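Local coordinates for McyG protein (Microcystis aeruginosa PCC 7806, PDB 4R0M), which probably activates phenylalanine or a related aryl acid as its adenylate and passes it to a peptidyl carrier protein during microcystin assembly, at residues A[129-132]-A[133-136]; A[58-61]-A[62-66]; A[200-203]-A[204-208]; A[103-107]-A[108-112]; A[47-50]-A[51-55]. All coordinates share one frame; numbering follows the deposited sequence.

Contact 1: A[129-132]-A[133-136]; sequences LSDS and ELIT
Asp131 and Leu134 meet at the turn where strand 128-130 gives way to helix 135-144, the first connection of a beta-alpha-beta unit completed by strand 152-154. The carboxylate of Asp131 reaches forward over this turn. Its CG sits in the cleft between the backbone N and the carbonyl carbon (chi1 55°), which brings OD1 to Leu134 N at 3.0 Å, with an N-H...O angle of 143°; the donor approaches almost in line with the C-O bond. The main chain of the same aspartate adds two weak bonds, since Asp131 O lies 3.3 Å from Leu134 N and 3.1 Å from Ile135 N. Leu134 N is thus shared between a side-chain and a main-chain acceptor.

The apolar parts fold round these polar atoms. Leu134 CD1 lies off the oxygen end of the carboxylate, about equally far from both oxygens, 3.7 Å from Asp131 OD1. Leu134 CB, next to Asp131 OD1 as well, packs 3.4 Å from Ser130 OG, a hydroxyl hydrogen-bonded to Gln76 O. Ile135 CG2 touches Ser132 O at 3.3 Å, and the isoleucine side chain touches Val152 of the neighbouring strand.

The remaining carboxylate oxygen, Asp131 OD2, receives the backbone N-H groups of Ala78 and Lys79, so this one buried group joins the loop before helix 80-93 to the start of helix 135-144. Three N-H donors surround the carboxylate, an environment that would probably favour its ionised form.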
loop_
_atom_site.group_PDB
_atom_site.type_symbol
_atom_site.label_atom_id
_atom_site.label_comp_id
_atom_site.label_asym_id
_atom_site.label_seq_id
_atom_site.Cartn_x
_atom_site.Cartn_y
_atom_site.Cartn_z
ATOM N N LEU A 129 -10.344 -8.521 16.684
ATOM C CA LEU A 129 -9.311 -8.021 17.579
ATOM C C LEU A 129 -9.226 -6.508 17.444
ATOM O O LEU A 129 -9.132 -5.985 16.332
ATOM C CB LEU A 129 -7.959 -8.640 17.212
ATOM C CG LEU A 129 -7.490 -10.006 17.729
ATOM C CD1 LEU A 129 -8.379 -11.097 17.161
ATOM C CD2 LEU A 129 -6.023 -10.297 17.460
ATOM N N SER A 130 -9.258 -5.809 18.572
ATOM C CA SER A 130 -9.135 -4.355 18.571
ATOM C C SER A 130 -8.164 -3.878 19.650
ATOM O O SER A 130 -7.540 -4.693 20.338
ATOM C CB SER A 130 -10.509 -3.706 18.753
ATOM O OG SER A 130 -10.455 -2.321 18.469
ATOM N N ASP A 131 -8.016 -2.560 19.772
ATOM C CA ASP A 131 -7.274 -1.968 20.882
ATOM C C ASP A 131 -8.248 -1.301 21.856
ATOM O O ASP A 131 -9.446 -1.221 21.577
ATOM C CB ASP A 131 -6.182 -0.998 20.388
ATOM C CG ASP A 131 -6.721 0.098 19.474
ATOM O OD1 ASP A 131 -7.786 0.676 19.774
ATOM O OD2 ASP A 131 -6.061 0.399 18.455
ATOM N N SER A 132 -7.732 -0.831 22.990
ATOM C CA SER A 132 -8.563 -0.258 24.056
ATOM C C SER A 132 -9.290 1.033 23.660
ATOM O O SER A 132 -10.342 1.353 24.215
ATOM C CB SER A 132 -7.731 -0.033 25.319
ATOM O OG SER A 132 -7.202 -1.258 25.793
ATOM N N GLU A 133 -8.722 1.763 22.703
ATOM C CA GLU A 133 -9.313 3.008 22.221
ATOM C C GLU A 133 -10.546 2.759 21.337
ATOM O O GLU A 133 -11.538 3.486 21.431
ATOM C CB GLU A 133 -8.263 3.830 21.460
ATOM C CG GLU A 133 -8.602 5.308 21.306
ATOM C CD GLU A 133 -7.746 6.013 20.265
ATOM O OE1 GLU A 133 -7.607 5.486 19.138
ATOM O OE2 GLU A 133 -7.220 7.108 20.568
ATOM N N LEU A 134 -10.480 1.725 20.499
ATOM C CA LEU A 134 -11.504 1.470 19.481
ATOM C C LEU A 134 -12.575 0.460 19.879
ATOM O O LEU A 134 -13.626 0.394 19.238
ATOM C CB LEU A 134 -10.851 1.011 18.171
ATOM C CG LEU A 134 -9.995 2.004 17.384
ATOM C CD1 LEU A 134 -9.109 1.248 16.409
ATOM C CD2 LEU A 134 -10.852 3.027 16.653
ATOM N N ILE A 135 -12.306 -0.322 20.925
ATOM C CA ILE A 135 -13.183 -1.427 21.347
ATOM C C ILE A 135 -14.670 -1.044 21.425
ATOM O O ILE A 135 -15.525 -1.748 20.880
ATOM C CB ILE A 135 -12.686 -2.084 22.671
ATOM C CG1 ILE A 135 -13.552 -3.284 23.068
ATOM C CG2 ILE A 135 -12.606 -1.078 23.816
ATOM C CD1 ILE A 135 -13.026 -4.613 22.574
ATOM N N THR A 136 -14.962 0.079 22.077
ATOM C CA THR A 136 -16.340 0.510 22.331
ATOM C C THR A 136 -17.075 0.909 21.048
ATOM O O THR A 136 -18.235 0.535 20.853
ATOM C CB THR A 136 -16.386 1.667 23.354
ATOM O OG1 THR A 136 -15.507 1.372 24.448
ATOM C CG2 THR A 136 -17.803 1.871 23.887
#

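Contact 2: A[58-61]-A[62-66]; sequences ILNG and LEQKG
Ile58 and Leu62, one turn apart on helix 48-64, supply the apolar side of this contact. Ile58 CG2 lies 4.3 Å from Leu62 CD1, and Leu62 CG rests 3.5 Å from Ile58 O. Both residues turn toward helices 80-93 and 155-158, where Leu158 touches each of them.

Backbone bonds hold the turns together. Leu62 N bonds to Ile58 O at 2.8 Å, and Glu63 N and Gln64 N bond likewise to Leu59 O and Asn60 O. The series fades at Lys65 N, whose bond to Gly61 O is weak at 3.2 Å.

The polar side chains run alongside the helix. With CG beside its own backbone N (chi1 -81°), Gln64 runs extended past Asn60 O, its CG 3.4 Å from that oxygen, before NE2 bonds to Pro162 O. Lys65 bends after CG, which lies 3.3 Å from Gly61 O, and its NZ makes a long, weak ion pair with Glu157.

Beyond Lys65 the chain leaves the helix at Gly66. Positive phi (94°) and bonds back into the last turn, among them Gly66 N to Glu63 O at 3.0 Å, make this end a Schellman motif.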
loop_
_atom_site.group_PDB
_atom_site.type_symbol
_atom_site.label_atom_id
_atom_site.label_comp_id
_atom_site.label_asym_id
_atom_site.label_seq_id
_atom_site.Cartn_x
_atom_site.Cartn_y
_atom_site.Cartn_z
ATOM N N ILE A 58 -0.696 -13.401 24.325
ATOM C CA ILE A 58 -1.881 -13.072 23.529
ATOM C C ILE A 58 -2.477 -14.337 22.914
ATOM O O ILE A 58 -3.698 -14.521 22.928
ATOM C CB ILE A 58 -1.562 -12.030 22.429
ATOM C CG1 ILE A 58 -1.147 -10.700 23.064
ATOM C CG2 ILE A 58 -2.762 -11.824 21.507
ATOM C CD1 ILE A 58 -0.222 -9.863 22.209
ATOM N N LEU A 59 -1.608 -15.201 22.388
ATOM C CA LEU A 59 -2.021 -16.484 21.821
ATOM C C LEU A 59 -2.799 -17.337 22.823
ATOM O O LEU A 59 -3.814 -17.942 22.471
ATOM C CB LEU A 59 -0.810 -17.261 21.290
ATOM C CG LEU A 59 -1.034 -18.668 20.717
ATOM C CD1 LEU A 59 -2.116 -18.690 19.641
ATOM C CD2 LEU A 59 0.275 -19.224 20.178
ATOM N N ASN A 60 -2.317 -17.384 24.064
ATOM C CA ASN A 60 -3.004 -18.099 25.134
ATOM C C ASN A 60 -4.376 -17.493 25.422
ATOM O O ASN A 60 -5.347 -18.218 25.651
ATOM C CB ASN A 60 -2.149 -18.127 26.405
ATOM C CG ASN A 60 -2.774 -18.959 27.509
ATOM O OD1 ASN A 60 -3.082 -20.138 27.321
ATOM N ND2 ASN A 60 -2.967 -18.345 28.670
ATOM N N GLY A 61 -4.445 -16.163 25.400
ATOM C CA GLY A 61 -5.709 -15.441 25.510
ATOM C C GLY A 61 -6.674 -15.815 24.402
ATOM O O GLY A 61 -7.865 -16.000 24.648
ATOM N N LEU A 62 -6.154 -15.930 23.181
ATOM C CA LEU A 62 -6.956 -16.350 22.033
ATOM C C LEU A 62 -7.507 -17.765 22.217
ATOM O O LEU A 62 -8.703 -17.997 22.025
ATOM C CB LEU A 62 -6.151 -16.247 20.730
ATOM C CG LEU A 62 -5.859 -14.844 20.180
ATOM C CD1 LEU A 62 -4.731 -14.886 19.161
ATOM C CD2 LEU A 62 -7.107 -14.214 19.574
ATOM N N GLU A 63 -6.631 -18.694 22.599
ATOM C CA GLU A 63 -7.012 -20.082 22.871
ATOM C C GLU A 63 -8.093 -20.190 23.949
ATOM O O GLU A 63 -9.035 -20.972 23.812
ATOM C CB GLU A 63 -5.789 -20.913 23.275
ATOM C CG GLU A 63 -4.867 -21.296 22.125
ATOM C CD GLU A 63 -3.697 -22.159 22.573
ATOM O OE1 GLU A 63 -2.934 -21.730 23.466
ATOM O OE2 GLU A 63 -3.536 -23.270 22.027
ATOM N N GLN A 64 -7.956 -19.395 25.009
ATOM C CA GLN A 64 -8.916 -19.391 26.116
ATOM C C GLN A 64 -10.294 -18.861 25.719
ATOM O O GLN A 64 -11.292 -19.178 26.368
ATOM C CB GLN A 64 -8.368 -18.605 27.309
ATOM C CG GLN A 64 -7.388 -19.389 28.171
ATOM C CD GLN A 64 -6.884 -18.599 29.369
ATOM O OE1 GLN A 64 -7.480 -17.595 29.771
ATOM N NE2 GLN A 64 -5.778 -19.054 29.950
ATOM N N LYS A 65 -10.342 -18.058 24.657
ATOM C CA LYS A 65 -11.609 -17.555 24.123
ATOM C C LYS A 65 -12.235 -18.526 23.118
ATOM O O LYS A 65 -13.303 -18.256 22.571
ATOM C CB LYS A 65 -11.435 -16.164 23.497
ATOM C CG LYS A 65 -11.015 -15.072 24.474
ATOM C CD LYS A 65 -12.141 -14.654 25.409
ATOM C CE LYS A 65 -11.589 -13.992 26.663
ATOM N NZ LYS A 65 -12.651 -13.339 27.479
ATOM N N GLY A 66 -11.566 -19.653 22.881
ATOM C CA GLY A 66 -12.092 -20.704 22.010
ATOM C C GLY A 66 -11.629 -20.638 20.565
ATOM O O GLY A 66 -12.128 -21.378 19.718
#

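Contact 3: A[200-203]-A[204-208]; sequences LSMT and AGTVV
Flat groups in the contact of Met202 with Thr206 are the peptide carbonyls of a helix, and the two donors of Thr206 use that of Met202 differently. Thr206 N comes nearly head-on to Met202 O at 2.9 Å. Thr206 OG1 donates to the same oxygen, also at 2.9 Å, but from above the carbonyl plane, 41° out of it. The neighbouring carbonyls take part in the helix bonds too: Leu200 O accepts from Ala204 N at 3.0 Å, and Thr203 O accepts from Val207 N.

The hydroxyl of Thr206 turns back along the helix because OG1 lies beside its own backbone N (chi1 -56°), and this gives Met202 O its second bond. The side chains of Met202, modelled as selenomethionine, and Thr206 cross obliquely. The bent chain of Met202 carries SE to 3.6 Å from Thr206 OG1 and CE to 3.1 Å, so the selenium-methyl end lies against the hydroxyl, a close approach at CE. Trp345 NE1 adds a weak hydrogen bond to Thr206 OG1.

These residues belong to helix 196-210 of the adenylation domain, which follows strand 190-195 directly and packs against helix 227-240. Met202 touches Val231 and Phe232 there, and its side chain comes within about 6 Å of the bound phenylalanyl-adenylate. Val207 faces Leu240 of the same neighbouring helix, and Thr203 OG1 is hydrogen-bonded to Asp239.

Ala204 CB lies 3.4 Å from Leu200 O, and one turn on Val207 CG2 lies 3.2 Å from Thr203 O.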
loop_
_atom_site.group_PDB
_atom_site.type_symbol
_atom_site.label_atom_id
_atom_site.label_comp_id
_atom_site.label_asym_id
_atom_site.label_seq_id
_atom_site.Cartn_x
_atom_site.Cartn_y
_atom_site.Cartn_z
ATOM N N LEU A 200 7.876 -16.033 2.787
ATOM C CA LEU A 200 9.307 -16.260 2.988
ATOM C C LEU A 200 10.089 -16.423 1.689
ATOM O O LEU A 200 11.302 -16.217 1.661
ATOM C CB LEU A 200 9.550 -17.423 3.955
ATOM C CG LEU A 200 8.993 -17.148 5.358
ATOM C CD1 LEU A 200 9.136 -18.362 6.259
ATOM C CD2 LEU A 200 9.641 -15.920 5.987
ATOM N N SER A 201 9.383 -16.770 0.614
ATOM C CA SER A 201 9.970 -16.797 -0.722
ATOM C C SER A 201 10.167 -15.383 -1.287
ATOM O O SER A 201 11.070 -15.156 -2.096
ATOM C CB SER A 201 9.120 -17.648 -1.662
ATOM O OG SER A 201 9.117 -19.008 -1.260
HETATM N N MSE A 202 9.377 -14.420 -0.855
HETATM C CA MSE A 202 9.573 -13.048 -1.218
HETATM C C MSE A 202 10.712 -12.534 -0.421
HETATM O O MSE A 202 11.579 -11.888 -0.961
HETATM C CB MSE A 202 8.278 -12.272 -0.968
HETATM C CG MSE A 202 8.357 -10.773 -1.197
HETATM SE SE MSE A 202 9.154 -9.750 0.241
HETATM C CE MSE A 202 9.478 -8.083 -0.591
ATOM N N THR A 203 10.710 -12.819 0.858
ATOM C CA THR A 203 11.748 -12.345 1.771
ATOM C C THR A 203 13.128 -12.755 1.286
ATOM O O THR A 203 14.008 -11.907 1.120
ATOM C CB THR A 203 11.561 -12.910 3.192
ATOM O OG1 THR A 203 11.593 -14.336 3.166
ATOM C CG2 THR A 203 10.252 -12.485 3.748
ATOM N N ALA A 204 13.299 -14.057 1.055
ATOM C CA ALA A 204 14.569 -14.617 0.602
ATOM C C ALA A 204 15.021 -13.986 -0.714
ATOM O O ALA A 204 16.170 -13.554 -0.830
ATOM C CB ALA A 204 14.472 -16.134 0.474
ATOM N N GLY A 205 14.110 -13.913 -1.683
ATOM C CA GLY A 205 14.400 -13.321 -2.991
ATOM C C GLY A 205 14.836 -11.868 -2.914
ATOM O O GLY A 205 15.799 -11.469 -3.568
ATOM N N THR A 206 14.130 -11.084 -2.103
ATOM C CA THR A 206 14.442 -9.666 -1.917
ATOM C C THR A 206 15.797 -9.472 -1.224
ATOM O O THR A 206 16.572 -8.593 -1.605
ATOM C CB THR A 206 13.317 -8.944 -1.139
ATOM O OG1 THR A 206 12.072 -9.134 -1.821
ATOM C CG2 THR A 206 13.590 -7.451 -1.023
ATOM N N VAL A 207 16.078 -10.308 -0.225
ATOM C CA VAL A 207 17.324 -10.225 0.541
ATOM C C VAL A 207 18.540 -10.562 -0.327
ATOM O O VAL A 207 19.491 -9.778 -0.390
ATOM C CB VAL A 207 17.270 -11.103 1.818
ATOM C CG1 VAL A 207 18.657 -11.298 2.419
ATOM C CG2 VAL A 207 16.333 -10.481 2.846
ATOM N N VAL A 208 18.491 -11.709 -1.007
ATOM C CA VAL A 208 19.581 -12.153 -1.882
ATOM C C VAL A 208 19.886 -11.125 -2.977
ATOM O O VAL A 208 21.050 -10.771 -3.194
ATOM C CB VAL A 208 19.297 -13.544 -2.511
ATOM C CG1 VAL A 208 20.399 -13.941 -3.485
ATOM C CG2 VAL A 208 19.164 -14.608 -1.431
#

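Contact 4: A[103-107]-A[108-112]; sequences APSYD and LENSA
Asn110 occupies the N-cap of helix 111-122 and ties the loop behind it, Ser105 in particular, to the helix start. The tight part of the contact is built round its amide. ND2 donates to Ser105 O at 2.8 Å with an N-H...O angle of 147°; the acceptor lies in the amide plane, although the donor is tilted 28° from the carbonyl plane of Ser105. OD1 turns to the helix and accepts from Val113 N, so the two ends of one amide bridge the returning loop and the first turn. With CG placed between the backbone N and the carbonyl carbon (chi1 65°), the side chain points in toward residues 103-105.

Small groups fill in beside it. Ala103 CB lies 3.7 Å from Asn110 OD1 and 3.8 Å from Ala112 CB, while the Pro104 and Asn110 side chains come at each other from opposite directions, Pro104 CD 3.9 Å from Asn110 OD1. The Tyr106 side chain touches Val113 and Leu116 and also Glu137, Ile138 and Leu141 of helix 135-144.

Toward solvent the packing changes character. Asp107 and Leu108 lie side by side pointing the same way, with Asp107 OD1 3.5 Å from Leu108 CG. Both are exposed and both touch a crystal neighbour, so their placement may partly reflect the lattice. Leu108 CB also touches Ser105 OG, 3.4 Å away.

At the inner end of the loop, Tyr106 OH accepts a hydrogen bond from Ala103 N at 3.1 Å, and Ala103 CB sits over one face of the ring, offset toward its rim.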
loop_
_atom_site.group_PDB
_atom_site.type_symbol
_atom_site.label_atom_id
_atom_site.label_comp_id
_atom_site.label_asym_id
_atom_site.label_seq_id
_atom_site.Cartn_x
_atom_site.Cartn_y
_atom_site.Cartn_z
ATOM N N ALA A 103 -11.360 2.082 10.327
ATOM C CA ALA A 103 -12.255 3.101 9.780
ATOM C C ALA A 103 -11.980 4.480 10.380
ATOM O O ALA A 103 -11.580 4.572 11.544
ATOM C CB ALA A 103 -13.706 2.701 10.005
ATOM N N PRO A 104 -12.176 5.555 9.584
ATOM C CA PRO A 104 -12.061 6.926 10.104
ATOM C C PRO A 104 -13.108 7.221 11.176
ATOM O O PRO A 104 -12.852 8.010 12.087
ATOM C CB PRO A 104 -12.280 7.806 8.865
ATOM C CG PRO A 104 -12.911 6.920 7.845
ATOM C CD PRO A 104 -12.399 5.538 8.126
ATOM N N SER A 105 -14.276 6.590 11.057
ATOM C CA SER A 105 -15.286 6.584 12.118
ATOM C C SER A 105 -16.175 5.352 11.977
ATOM O O SER A 105 -16.228 4.737 10.911
ATOM C CB SER A 105 -16.127 7.867 12.104
ATOM O OG SER A 105 -16.941 7.939 10.950
ATOM N N TYR A 106 -16.870 4.996 13.053
ATOM C CA TYR A 106 -17.719 3.807 13.065
ATOM C C TYR A 106 -19.204 4.138 13.237
ATOM O O TYR A 106 -20.040 3.238 13.366
ATOM C CB TYR A 106 -17.229 2.812 14.130
ATOM C CG TYR A 106 -15.930 2.135 13.746
ATOM C CD1 TYR A 106 -14.700 2.724 14.039
ATOM C CD2 TYR A 106 -15.929 0.914 13.068
ATOM C CE1 TYR A 106 -13.509 2.115 13.678
ATOM C CE2 TYR A 106 -14.740 0.295 12.702
ATOM C CZ TYR A 106 -13.534 0.899 13.012
ATOM O OH TYR A 106 -12.351 0.300 12.653
ATOM N N ASP A 107 -19.521 5.430 13.224
ATOM C CA ASP A 107 -20.905 5.905 13.318
ATOM C C ASP A 107 -21.363 6.630 12.047
ATOM O O ASP A 107 -22.522 7.035 11.936
ATOM C CB ASP A 107 -21.093 6.795 14.554
ATOM C CG ASP A 107 -20.154 7.997 14.571
ATOM O OD1 ASP A 107 -19.364 8.184 13.619
ATOM O OD2 ASP A 107 -20.208 8.764 15.555
ATOM N N LEU A 108 -20.441 6.787 11.099
ATOM C CA LEU A 108 -20.734 7.402 9.807
ATOM C C LEU A 108 -20.397 6.455 8.660
ATOM O O LEU A 108 -19.537 5.584 8.792
ATOM C CB LEU A 108 -19.966 8.719 9.644
ATOM C CG LEU A 108 -20.211 9.864 10.638
ATOM C CD1 LEU A 108 -19.132 10.926 10.486
ATOM C CD2 LEU A 108 -21.599 10.474 10.477
ATOM N N GLU A 109 -21.075 6.654 7.535
ATOM C CA GLU A 109 -20.977 5.792 6.360
ATOM C C GLU A 109 -19.630 5.958 5.649
ATOM O O GLU A 109 -19.297 7.054 5.187
ATOM C CB GLU A 109 -22.127 6.126 5.406
ATOM C CG GLU A 109 -22.657 4.978 4.568
ATOM C CD GLU A 109 -24.004 5.299 3.940
ATOM O OE1 GLU A 109 -24.048 5.566 2.721
ATOM O OE2 GLU A 109 -25.020 5.298 4.666
ATOM N N ASN A 110 -18.861 4.870 5.579
ATOM C CA ASN A 110 -17.567 4.850 4.880
ATOM C C ASN A 110 -17.183 3.454 4.382
ATOM O O ASN A 110 -17.696 2.448 4.875
ATOM C CB ASN A 110 -16.450 5.444 5.753
ATOM C CG ASN A 110 -16.169 4.617 6.994
ATOM O OD1 ASN A 110 -15.582 3.539 6.916
ATOM N ND2 ASN A 110 -16.576 5.128 8.148
ATOM N N SER A 111 -16.269 3.404 3.414
ATOM C CA SER A 111 -15.896 2.154 2.750
ATOM C C SER A 111 -15.218 1.144 3.679
ATOM O O SER A 111 -15.358 -0.066 3.488
ATOM C CB SER A 111 -15.011 2.431 1.535
ATOM O OG SER A 111 -13.779 3.001 1.930
ATOM N N ALA A 112 -14.495 1.645 4.681
ATOM C CA ALA A 112 -13.802 0.789 5.643
ATOM C C ALA A 112 -14.771 0.042 6.559
ATOM O O ALA A 112 -14.553 -1.131 6.869
ATOM C CB ALA A 112 -12.800 1.596 6.456
#

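Contact 5: A[47-50]-A[51-55]; sequences SYQD and LYQDA
Gln53 lies alongside Gln49, one turn earlier on helix 48-64, and each carbon of its chain has a neighbour there. CB lies 3.6 Å from Gln49 O, the carbonyl that also accepts from Gln53 N. CG comes nearer, 3.3 Å from the same Gln49 O. Bending at chi2 (-60°) then lifts the amide along the helix surface, CD standing 4.0 Å from Gln49 OE1. At the tip NE2 donates to Gln49 OE1 at 3.2 Å. This bond is almost straight, with an N-H...O angle of 178°, and the acceptor lies in the amide plane of Gln53. The two side chains point the same way toward solvent with their amides nearly coplanar, although the donor is somewhat tilted from the Gln49 carbonyl plane. Both residues touch a crystal neighbour, so the lattice may influence this pair.

The buried side is different. Tyr48 and Leu51 also point the same way, and Leu51 CD2 meets the edge of the tyrosine ring, 4.2 Å from Tyr48 CD1. Leu51 continues onto Leu23, Ile84 and Trp88, whereas Tyr48 OH is held by Cys242 O and Gln244 NE2.

Asp54, partly exposed, bonds through its backbone N to Asp50 O and sends its carboxylate to a salt bridge with Arg159.

The helix begins at Ser47. Its OG accepts from Asp50 N at 3.2 Å and donates to Asp50 OD2 at 2.6 Å, reaching that oxygen from 57° above the carboxylate plane. Ser47 N returns a weak bond to Asp50 OD2, and this reciprocal exchange is a capping box.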
loop_
_atom_site.group_PDB
_atom_site.type_symbol
_atom_site.label_atom_id
_atom_site.label_comp_id
_atom_site.label_asym_id
_atom_site.label_seq_id
_atom_site.Cartn_x
_atom_site.Cartn_y
_atom_site.Cartn_z
ATOM N N SER A 47 12.349 -5.878 21.930
ATOM C CA SER A 47 13.245 -6.852 21.300
ATOM C C SER A 47 12.447 -8.031 20.752
ATOM O O SER A 47 11.326 -8.287 21.196
ATOM C CB SER A 47 14.306 -7.342 22.293
ATOM O OG SER A 47 13.759 -8.256 23.230
ATOM N N TYR A 48 13.026 -8.745 19.791
ATOM C CA TYR A 48 12.360 -9.900 19.189
ATOM C C TYR A 48 12.004 -10.977 20.214
ATOM O O TYR A 48 11.007 -11.685 20.055
ATOM C CB TYR A 48 13.193 -10.481 18.049
ATOM C CG TYR A 48 13.209 -9.615 16.812
ATOM C CD1 TYR A 48 12.017 -9.211 16.205
ATOM C CD2 TYR A 48 14.409 -9.207 16.239
ATOM C CE1 TYR A 48 12.023 -8.418 15.070
ATOM C CE2 TYR A 48 14.426 -8.414 15.101
ATOM C CZ TYR A 48 13.231 -8.023 14.522
ATOM O OH TYR A 48 13.235 -7.236 13.389
ATOM N N GLN A 49 12.818 -11.075 21.266
ATOM C CA GLN A 49 12.544 -11.950 22.404
ATOM C C GLN A 49 11.288 -11.506 23.161
ATOM O O GLN A 49 10.447 -12.338 23.512
ATOM C CB GLN A 49 13.761 -11.996 23.345
ATOM C CG GLN A 49 13.618 -12.930 24.544
ATOM C CD GLN A 49 13.452 -14.388 24.147
ATOM O OE1 GLN A 49 12.370 -14.961 24.291
ATOM N NE2 GLN A 49 14.521 -14.992 23.635
ATOM N N ASP A 50 11.170 -10.198 23.405
ATOM C CA ASP A 50 9.997 -9.624 24.075
ATOM C C ASP A 50 8.731 -9.795 23.237
ATOM O O ASP A 50 7.669 -10.119 23.771
ATOM C CB ASP A 50 10.208 -8.138 24.379
ATOM C CG ASP A 50 11.311 -7.890 25.392
ATOM O OD1 ASP A 50 11.206 -8.381 26.536
ATOM O OD2 ASP A 50 12.274 -7.174 25.049
ATOM N N LEU A 51 8.855 -9.571 21.929
ATOM C CA LEU A 51 7.743 -9.742 20.995
ATOM C C LEU A 51 7.227 -11.179 21.031
ATOM O O LEU A 51 6.022 -11.414 21.156
ATOM C CB LEU A 51 8.169 -9.355 19.572
ATOM C CG LEU A 51 7.240 -9.711 18.404
ATOM C CD1 LEU A 51 5.986 -8.846 18.402
ATOM C CD2 LEU A 51 7.975 -9.585 17.080
ATOM N N TYR A 52 8.156 -12.129 20.937
ATOM C CA TYR A 52 7.841 -13.552 21.011
ATOM C C TYR A 52 7.099 -13.896 22.303
ATOM O O TYR A 52 6.083 -14.592 22.270
ATOM C CB TYR A 52 9.124 -14.383 20.866
ATOM C CG TYR A 52 8.956 -15.871 21.092
ATOM C CD1 TYR A 52 8.412 -16.692 20.105
ATOM C CD2 TYR A 52 9.357 -16.461 22.292
ATOM C CE1 TYR A 52 8.264 -18.055 20.310
ATOM C CE2 TYR A 52 9.210 -17.823 22.506
ATOM C CZ TYR A 52 8.665 -18.616 21.514
ATOM O OH TYR A 52 8.517 -19.969 21.725
ATOM N N GLN A 53 7.600 -13.394 23.433
ATOM C CA GLN A 53 6.973 -13.642 24.733
ATOM C C GLN A 53 5.588 -13.006 24.824
ATOM O O GLN A 53 4.662 -13.604 25.373
ATOM C CB GLN A 53 7.859 -13.151 25.887
ATOM C CG GLN A 53 9.164 -13.918 26.094
ATOM C CD GLN A 53 8.972 -15.401 26.388
ATOM O OE1 GLN A 53 7.991 -15.812 27.008
ATOM N NE2 GLN A 53 9.925 -16.212 25.944
ATOM N N ASP A 54 5.459 -11.796 24.279
ATOM C CA ASP A 54 4.187 -11.069 24.243
ATOM C C ASP A 54 3.161 -11.814 23.385
ATOM O O ASP A 54 2.008 -11.986 23.789
ATOM C CB ASP A 54 4.415 -9.649 23.712
ATOM C CG ASP A 54 3.243 -8.712 23.978
ATOM O OD1 ASP A 54 2.318 -9.068 24.741
ATOM O OD2 ASP A 54 3.261 -7.595 23.418
ATOM N N ALA A 55 3.601 -12.269 22.213
ATOM C CA ALA A 55 2.763 -13.045 21.301
ATOM C C ALA A 55 2.201 -14.321 21.940
ATOM O O ALA A 55 1.030 -14.647 21.742
ATOM C CB ALA A 55 3.533 -13.375 20.030
#

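All five contacts are local and lie in the AMP-binding region. Contacts 5 and 2 hold the two ends of helix 48-64, one with side-chain capping at its start, the other with a Schellman motif at its finish; their centres are about 17 Å apart. Contacts 1 and 4 both lead into a helix, contact 1 from a strand and contact 4 from a loop, and they touch through Leu134 CD2 and Tyr106 CE1. Contact 1 also meets contact 2 through Leu129 and Leu62. Contact 3 stands apart as mid-helix packing near the ligand, without exposed residues among those touching; contact 2 is mainly buried but has exposed residues at its end, while 1, 4 and 5 are partly buried.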